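Local coordinates for choline/ethanolamine kinase family protein (Mesorhizobium loti, PDB 3DXQ) that belongs to the choline/ethanolamine kinase family and probably transfers phosphate from a nucleotide to ethanolamine or a related small alcohol, at residues L171-C176 with S200-P205. Numbering follows the deposited sequence.
Sequences LPLAAC and SGMNDP
A two-stranded antiparallel sheet in the helical lobe of this kinase-like phosphotransferase fold pairs 174-176 with 201-203. Four backbone hydrogen bonds hold it. Ala174 and Asn203 bond in both directions, the straighter being Ala174 N to Asn203 O (2.8 Å, 167° at the hydrogen); Cys176 and Gly201 form the second such pair, with Cys176 N 2.9 Å from Gly201 O. Between them lies the non-hydrogen-bonded pair Ala175 and Met202, a selenomethionine. Its side chain leaves with CG anti to the carbonyl carbon and bends at chi2 and chi3, folding back across strand 174-176 so that CE lies 3.5 Å from Ala175 N and SE faces the Ala175 CB. Leu173 lays its CG and CD2 against the Met202 CB, the two side chains crossing at about a right angle. The sheet's other face carries Ala174, Cys176 and Asn203, and Pro205 closes over it: ring atoms CB and CD each sit 4.0 Å from Ala174 CB, CG meets Pro172 CG, and Cys176 SG comes 3.5 Å from Pro205 CA. An alanine in place of Pro205 would lose the ring's CG and CD and would probably loosen the packing against Pro172 and Ala174. His118 of helix 106-118 touches Ala174, Cys176 and Pro205 on this face. Beyond the paired residues, Asp204 is held from several directions: OD1 caps Leu206 N at the start of helix 206-215 and forms a salt bridge with Arg242, while OD2 hydrogen-bonds Tyr246 OH, contacts likely to favour the charged carboxylate. With CG anti to the backbone N (chi1 -176°), its OD2 also lies 3.8 Å from Leu171 CD2.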
loop_
_atom_site.group_PDB
_atom_site.type_symbol
_atom_site.label_atom_id
_atom_site.label_comp_id
_atom_site.label_asym_id
_atom_site.label_seq_id
_atom_site.Cartn_x
_atom_site.Cartn_y
_atom_site.Cartn_z
ATOM N N LEU A 171 -10.067 3.539 17.887
ATOM C CA LEU A 171 -10.077 3.756 16.460
ATOM C C LEU A 171 -10.868 2.610 15.824
ATOM O O LEU A 171 -10.882 1.492 16.338
ATOM C CB LEU A 171 -8.660 3.782 15.930
ATOM C CG LEU A 171 -7.767 4.850 16.560
ATOM C CD1 LEU A 171 -6.310 4.481 16.386
ATOM C CD2 LEU A 171 -8.082 6.214 15.966
ATOM N N PRO A 172 -11.541 2.883 14.710
ATOM C CA PRO A 172 -12.250 1.816 14.061
ATOM C C PRO A 172 -11.250 0.863 13.409
ATOM O O PRO A 172 -10.098 1.253 13.190
ATOM C CB PRO A 172 -13.081 2.541 13.005
ATOM C CG PRO A 172 -12.312 3.802 12.704
ATOM C CD PRO A 172 -11.653 4.168 13.995
ATOM N N LEU A 173 -11.700 -0.362 13.133
ATOM C CA LEU A 173 -10.867 -1.424 12.577
ATOM C C LEU A 173 -11.532 -1.970 11.305
ATOM O O LEU A 173 -12.704 -2.365 11.295
ATOM C CB LEU A 173 -10.682 -2.547 13.598
ATOM C CG LEU A 173 -9.383 -3.356 13.492
ATOM C CD1 LEU A 173 -8.146 -2.520 13.935
ATOM C CD2 LEU A 173 -9.489 -4.617 14.315
ATOM N N ALA A 174 -10.787 -1.953 10.213
ATOM C CA ALA A 174 -11.323 -2.379 8.948
ATOM C C ALA A 174 -10.305 -3.249 8.215
ATOM O O ALA A 174 -9.089 -3.166 8.482
ATOM C CB ALA A 174 -11.667 -1.150 8.118
ATOM N N ALA A 175 -10.815 -4.084 7.303
ATOM C CA ALA A 175 -9.975 -4.853 6.386
ATOM C C ALA A 175 -9.242 -3.910 5.419
ATOM O O ALA A 175 -9.817 -3.448 4.455
ATOM C CB ALA A 175 -10.848 -5.839 5.594
ATOM N N CYS A 176 -7.966 -3.635 5.685
ATOM C CA CYS A 176 -7.204 -2.674 4.904
ATOM C C CYS A 176 -6.139 -3.284 4.014
ATOM O O CYS A 176 -5.518 -4.278 4.358
ATOM C CB CYS A 176 -6.550 -1.677 5.847
ATOM S SG CYS A 176 -7.740 -0.730 6.794
ATOM N N SER A 200 -1.850 -6.997 3.480
ATOM C CA SER A 200 -3.193 -6.786 4.010
ATOM C C SER A 200 -3.287 -7.160 5.452
ATOM O O SER A 200 -2.531 -8.005 5.916
ATOM C CB SER A 200 -4.218 -7.629 3.251
ATOM O OG SER A 200 -4.236 -7.307 1.882
ATOM N N GLY A 201 -4.242 -6.538 6.140
ATOM C CA GLY A 201 -4.515 -6.794 7.554
ATOM C C GLY A 201 -5.649 -5.914 8.101
ATOM O O GLY A 201 -6.133 -4.995 7.425
HETATM N N MSE A 202 -6.099 -6.205 9.320
HETATM C CA MSE A 202 -7.079 -5.366 9.980
HETATM C C MSE A 202 -6.261 -4.154 10.420
HETATM O O MSE A 202 -5.130 -4.319 10.880
HETATM C CB MSE A 202 -7.695 -6.073 11.185
HETATM C CG MSE A 202 -8.381 -7.377 10.871
HETATM SE SE MSE A 202 -9.669 -7.171 9.394
HETATM C CE MSE A 202 -10.941 -5.924 10.311
ATOM N N ASN A 203 -6.823 -2.952 10.261
ATOM C CA ASN A 203 -6.122 -1.721 10.525
ATOM C C ASN A 203 -7.114 -0.558 10.651
ATOM O O ASN A 203 -8.326 -0.716 10.431
ATOM C CB ASN A 203 -5.153 -1.464 9.361
ATOM C CG ASN A 203 -4.057 -0.451 9.696
ATOM O OD1 ASN A 203 -3.989 0.079 10.796
ATOM N ND2 ASN A 203 -3.198 -0.186 8.726
ATOM N N ASP A 204 -6.593 0.602 11.051
ATOM C CA ASP A 204 -7.348 1.853 11.028
ATOM C C ASP A 204 -7.546 2.188 9.553
ATOM O O ASP A 204 -6.570 2.437 8.861
ATOM C CB ASP A 204 -6.535 2.938 11.707
ATOM C CG ASP A 204 -7.259 4.250 11.814
ATOM O OD1 ASP A 204 -8.295 4.438 11.138
ATOM O OD2 ASP A 204 -6.745 5.101 12.586
ATOM N N PRO A 205 -8.804 2.190 9.069
ATOM C CA PRO A 205 -9.096 2.421 7.672
ATOM C C PRO A 205 -8.389 3.623 7.083
ATOM O O PRO A 205 -8.055 3.606 5.901
ATOM C CB PRO A 205 -10.619 2.665 7.669
ATOM C CG PRO A 205 -10.997 2.881 9.078
ATOM C CD PRO A 205 -10.047 2.044 9.842
#